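Local coordinates for protein transcriptional regulator, Crp/Fnr family (Eubacterium rectale ATCC 33656, PDB 3DV8) that probably regulates transcription as a Crp/Fnr-family protein, joining a cyclic nucleotide-binding-type sensor domain to a DNA-binding helix-turn-helix domain, at residues Gly34-Asn39 with Glu92-Ala97; Leu148-Ala153 with Glu215-Ser220. All coordinates share one frame; numbering follows the deposited sequence.

In the fold
From the N terminus, the chain first lays down the edge strand 36-39, runs through the hairpin strands 55-60 and 66-72, and returns at 94-97, where contact 1 closes that excursion inside the cyclic nucleotide-binding domain. Helix 119-145 then carries the chain over to the C-terminal domain. Contact 2 opens at helix 148-163 and closes at the very C terminus, bringing helix 211-219 back against the start of helix 148-163. The two contacts follow in series, neither nested nor crossed. They lie on opposite sides of the chain's centre, their centres 28 Å apart: contact 1 joins two strands within the first domain, contact 2 two helices within the second.

Contact 1: Gly34-Asn39 with Glu92-Ala97; sequences GTIIHN and EVTIEA
A classic beta bulge marks this antiparallel pairing in the cupin-type barrel of the cyclic nucleotide-binding domain: two residues, Ile37 and His38, stand opposite the single Ile95. Ile95 O takes two backbone donors, Ile37 N at 2.9 Å and His38 N at 3.2 Å. The bond from His38 N is nearly straight (171°), that from Ile37 N more bent (144°). Past the bulge, Ile95 N returns a bond to His38 O at 2.8 Å. At the other end Ala97 N gives to Thr35 O, and Gly34 N hydrogen-bonds to Ala97 O.

The extra residue lets Ile37 and His38 both press on the Ile95 side chain. Its CG2 branch meets CG1 and CD1 of Ile37 (CD1 to CG2 4.0 Å), while Ile95 CD1 lies against His38 CB at 3.9 Å and near ND1. For His38, chi1 (-177°) sets CG anti to the backbone N; the ring then brings ND1 into a weak bond with Val93 O. An alanine in place of Ile95 would probably leave Ile37 CD1 without this packing partner and open a gap beside the His38 ring.

Ile36, Asn39, Thr94 and Glu96 share the other face. The methyls Ile36 CG2 and Thr94 CG2 touch at 3.6 Å. Asn39 and Thr94 lie side by side and point the same way. Glu96, extended beyond CG, runs past Ile36 with OE1 near CG1; OE1 also has a weak hydrogen bond to Tyr58 OH, and OE2 a long, weak ion pair with Arg56.

Within the chain, strand 36-39 is outermost in its sheet, and strand 94-97 lies between it and strand 55-60. Backbone bonds join Thr94 to Tyr58 and Glu96 to Arg56, and Ile95 rests on Thr57. Toward strand 27-31, Ile37 and Ala97 both meet Val31.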
# COMPACT_ATOMS: atom_id res chain seq x y z
N GLY A 34 -3.37 -6.36 -24.01
CA GLY A 34 -2.83 -5.04 -24.30
C GLY A 34 -3.85 -3.92 -24.14
O GLY A 34 -3.46 -2.74 -24.25
N THR A 35 -5.13 -4.24 -23.91
CA THR A 35 -6.16 -3.22 -23.71
C THR A 35 -6.10 -2.70 -22.28
O THR A 35 -6.07 -3.48 -21.32
CB THR A 35 -7.60 -3.76 -23.93
OG1 THR A 35 -7.71 -4.41 -25.20
CG2 THR A 35 -8.63 -2.63 -23.85
N ILE A 36 -6.09 -1.37 -22.15
CA ILE A 36 -6.17 -0.68 -20.86
C ILE A 36 -7.70 -0.61 -20.60
O ILE A 36 -8.44 -0.08 -21.42
CB ILE A 36 -5.50 0.72 -20.92
CG1 ILE A 36 -4.01 0.56 -21.29
CG2 ILE A 36 -5.67 1.47 -19.60
CD1 ILE A 36 -3.18 1.85 -21.30
N ILE A 37 -8.15 -1.21 -19.50
CA ILE A 37 -9.57 -1.24 -19.10
C ILE A 37 -9.91 -0.15 -18.07
O ILE A 37 -11.07 0.25 -17.95
CB ILE A 37 -10.03 -2.67 -18.65
CG1 ILE A 37 -9.42 -3.09 -17.32
CG2 ILE A 37 -9.70 -3.70 -19.76
CD1 ILE A 37 -9.50 -4.59 -17.06
N HIS A 38 -8.90 0.29 -17.32
CA HIS A 38 -9.01 1.41 -16.38
C HIS A 38 -7.72 2.26 -16.44
O HIS A 38 -6.62 1.69 -16.40
CB HIS A 38 -9.26 0.92 -14.97
CG HIS A 38 -9.45 2.02 -13.99
ND1 HIS A 38 -8.49 2.37 -13.07
CD2 HIS A 38 -10.47 2.90 -13.83
CE1 HIS A 38 -8.92 3.40 -12.37
NE2 HIS A 38 -10.12 3.74 -12.81
N ASN A 39 -7.86 3.58 -16.55
CA ASN A 39 -6.73 4.50 -16.68
C ASN A 39 -6.89 5.68 -15.73
O ASN A 39 -7.22 6.79 -16.14
CB ASN A 39 -6.60 4.95 -18.16
CG ASN A 39 -5.33 5.76 -18.44
OD1 ASN A 39 -4.28 5.57 -17.82
ND2 ASN A 39 -5.42 6.65 -19.42
N GLU A 92 -4.15 7.04 -8.22
CA GLU A 92 -4.62 6.47 -9.47
C GLU A 92 -3.74 5.30 -9.92
O GLU A 92 -2.54 5.26 -9.63
CB GLU A 92 -4.90 7.54 -10.56
CG GLU A 92 -4.07 8.80 -10.53
CD GLU A 92 -4.43 9.80 -11.61
OE1 GLU A 92 -5.44 9.64 -12.32
OE2 GLU A 92 -3.66 10.78 -11.73
N VAL A 93 -4.38 4.32 -10.55
CA VAL A 93 -3.74 3.11 -11.05
C VAL A 93 -4.23 2.85 -12.47
O VAL A 93 -5.32 3.30 -12.84
CB VAL A 93 -4.06 1.87 -10.15
CG1 VAL A 93 -3.57 2.10 -8.71
CG2 VAL A 93 -5.55 1.52 -10.17
N THR A 94 -3.40 2.15 -13.25
CA THR A 94 -3.75 1.72 -14.60
C THR A 94 -3.93 0.19 -14.55
O THR A 94 -3.09 -0.51 -13.97
CB THR A 94 -2.70 2.17 -15.64
OG1 THR A 94 -2.63 3.60 -15.62
CG2 THR A 94 -3.07 1.71 -17.06
N ILE A 95 -5.04 -0.29 -15.11
CA ILE A 95 -5.37 -1.72 -15.15
C ILE A 95 -5.49 -2.11 -16.62
O ILE A 95 -6.21 -1.43 -17.38
CB ILE A 95 -6.67 -2.08 -14.40
CG1 ILE A 95 -6.68 -1.46 -12.98
CG2 ILE A 95 -6.81 -3.59 -14.30
CD1 ILE A 95 -8.01 -1.56 -12.27
N GLU A 96 -4.79 -3.17 -17.02
CA GLU A 96 -4.81 -3.65 -18.41
C GLU A 96 -4.81 -5.18 -18.49
O GLU A 96 -4.35 -5.85 -17.55
CB GLU A 96 -3.63 -3.08 -19.18
CG GLU A 96 -2.26 -3.62 -18.76
CD GLU A 96 -1.08 -3.00 -19.49
OE1 GLU A 96 -1.22 -1.91 -20.08
OE2 GLU A 96 0.00 -3.61 -19.44
N ALA A 97 -5.28 -5.71 -19.62
CA ALA A 97 -5.33 -7.16 -19.87
C ALA A 97 -3.96 -7.67 -20.37
O ALA A 97 -3.49 -7.25 -21.42
CB ALA A 97 -6.42 -7.49 -20.91

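Contact 2: Leu148-Ala153 with Glu215-Ser220; sequences LDKRVA and ETLQRS
Leu217 and Ala153 make the apolar part of this helix-helix packing in the Crp-like helix-turn-helix domain, with Ala153 CB 3.7 Å from Leu217 CB. The CD1 branch of Leu217 also reaches this methyl. The small alanine suits a close approach: the segment axes come within 7.7 Å, with 129° between their directions, and the CA atoms of Lys150 and Gln218 are 4.6 Å apart.

Other contacts set carbon against oxygen. Leu217 CD2 touches Asp149 OD2 at 3.4 Å, the two side chains crossing at about a right angle. Backbone and C-terminal oxygens meet the lysine's carbons: the Lys150 chain lies over the end of helix 211-219, its CG and CD against Leu217 O, and CD and CE against Ser220 O of the terminal carboxylate. Lys150 CD is also 3.9 Å from Ser220 CB.

Charge contributes at longer range. The lysine chain bends at chi3 (-100°) and again at chi4 (-76°), leaving NZ 4.4 Å from Ser220 OXT, too far for a salt bridge, although the C-terminal carboxylate would probably still attract it.

Hydrogen bonds hold the polar ends. Lys150 NZ hydrogen-bonds to Ser147 OG, which also pairs with Asp149 OD1. Within the C-terminal segment, Ser220 OG donates to Thr216 O at 2.6 Å.

Helix 183-195, probably the DNA-recognition helix of the motif, also touches both helices: Asp149 meets Met189, and Val152 and Leu217 both meet Phe193. Farther along helix 148-163, Gln218 NE2 hydrogen-bonds to Ser154 OG, and the side chains of Gln218 and Glu215 both touch Leu157.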
# COMPACT_ATOMS: atom_id res chain seq x y z
N LEU A 148 17.87 -6.19 -6.64
CA LEU A 148 17.32 -6.37 -8.00
C LEU A 148 17.53 -7.77 -8.58
O LEU A 148 16.61 -8.30 -9.21
CB LEU A 148 17.81 -5.28 -8.96
CG LEU A 148 17.13 -5.15 -10.34
CD1 LEU A 148 15.63 -4.90 -10.26
CD2 LEU A 148 17.80 -4.04 -11.13
N ASP A 149 18.70 -8.36 -8.36
CA ASP A 149 18.98 -9.74 -8.79
C ASP A 149 17.95 -10.73 -8.21
O ASP A 149 17.45 -11.61 -8.92
CB ASP A 149 20.43 -10.20 -8.48
CG ASP A 149 20.79 -10.16 -6.98
OD1 ASP A 149 20.26 -9.30 -6.24
OD2 ASP A 149 21.62 -10.98 -6.55
N LYS A 150 17.60 -10.55 -6.93
CA LYS A 150 16.62 -11.42 -6.26
C LYS A 150 15.21 -11.22 -6.80
O LYS A 150 14.46 -12.19 -6.96
CB LYS A 150 16.67 -11.24 -4.75
CG LYS A 150 18.00 -11.66 -4.16
CD LYS A 150 17.97 -11.82 -2.66
CE LYS A 150 18.53 -10.66 -1.90
NZ LYS A 150 20.04 -10.62 -1.94
N ARG A 151 14.87 -9.97 -7.10
CA ARG A 151 13.54 -9.61 -7.63
C ARG A 151 13.35 -10.08 -9.07
O ARG A 151 12.25 -10.50 -9.43
CB ARG A 151 13.30 -8.11 -7.48
CG ARG A 151 13.30 -7.69 -6.01
CD ARG A 151 13.10 -6.22 -5.78
NE ARG A 151 11.82 -5.76 -6.30
CZ ARG A 151 11.60 -4.78 -7.18
NH1 ARG A 151 12.58 -3.98 -7.63
NH2 ARG A 151 10.34 -4.54 -7.56
N VAL A 152 14.41 -10.01 -9.89
CA VAL A 152 14.39 -10.54 -11.26
C VAL A 152 14.22 -12.07 -11.17
O VAL A 152 13.35 -12.63 -11.85
CB VAL A 152 15.66 -10.15 -12.09
CG1 VAL A 152 15.67 -10.84 -13.47
CG2 VAL A 152 15.73 -8.63 -12.26
N ALA A 153 15.03 -12.72 -10.33
CA ALA A 153 14.92 -14.17 -10.05
C ALA A 153 13.49 -14.56 -9.63
O ALA A 153 12.93 -15.54 -10.12
CB ALA A 153 15.89 -14.56 -8.96
N GLU A 215 15.50 -20.00 -7.56
CA GLU A 215 14.74 -20.01 -6.32
C GLU A 215 15.62 -19.72 -5.10
O GLU A 215 15.16 -19.06 -4.18
CB GLU A 215 13.92 -21.29 -6.13
CG GLU A 215 12.97 -21.19 -4.93
CD GLU A 215 11.76 -22.07 -5.05
OE1 GLU A 215 11.93 -23.28 -5.31
OE2 GLU A 215 10.63 -21.54 -4.86
N THR A 216 16.87 -20.18 -5.10
CA THR A 216 17.80 -19.86 -3.99
C THR A 216 18.23 -18.36 -3.99
O THR A 216 18.55 -17.85 -2.92
CB THR A 216 18.98 -20.87 -3.87
OG1 THR A 216 19.74 -20.88 -5.07
CG2 THR A 216 18.45 -22.27 -3.58
N LEU A 217 18.21 -17.68 -5.15
CA LEU A 217 18.42 -16.20 -5.20
C LEU A 217 17.23 -15.50 -4.55
O LEU A 217 17.42 -14.73 -3.63
CB LEU A 217 18.58 -15.62 -6.62
CG LEU A 217 19.97 -15.30 -7.14
CD1 LEU A 217 19.84 -14.81 -8.58
CD2 LEU A 217 20.61 -14.24 -6.26
N GLN A 218 16.03 -15.79 -5.06
CA GLN A 218 14.75 -15.26 -4.53
C GLN A 218 14.69 -15.32 -2.99
O GLN A 218 14.34 -14.34 -2.33
CB GLN A 218 13.59 -16.09 -5.12
CG GLN A 218 12.16 -15.76 -4.64
CD GLN A 218 11.14 -16.78 -5.12
OE1 GLN A 218 11.32 -17.99 -4.94
NE2 GLN A 218 10.04 -16.30 -5.70
N ARG A 219 15.06 -16.48 -2.46
CA ARG A 219 15.05 -16.76 -1.02
C ARG A 219 16.19 -16.08 -0.26
O ARG A 219 15.99 -15.77 0.91
CB ARG A 219 15.10 -18.27 -0.77
CG ARG A 219 13.95 -19.06 -1.39
CD ARG A 219 12.71 -19.10 -0.56
NE ARG A 219 11.63 -19.75 -1.32
CZ ARG A 219 10.43 -20.09 -0.82
NH1 ARG A 219 10.12 -19.89 0.46
NH2 ARG A 219 9.54 -20.66 -1.63
N SER A 220 17.36 -15.87 -0.89
CA SER A 220 18.53 -15.22 -0.24
C SER A 220 18.24 -13.85 0.42
O SER A 220 17.28 -13.14 0.12
CB SER A 220 19.70 -15.04 -1.22
OG SER A 220 20.24 -16.28 -1.62
OXT SER A 220 19.01 -13.45 1.30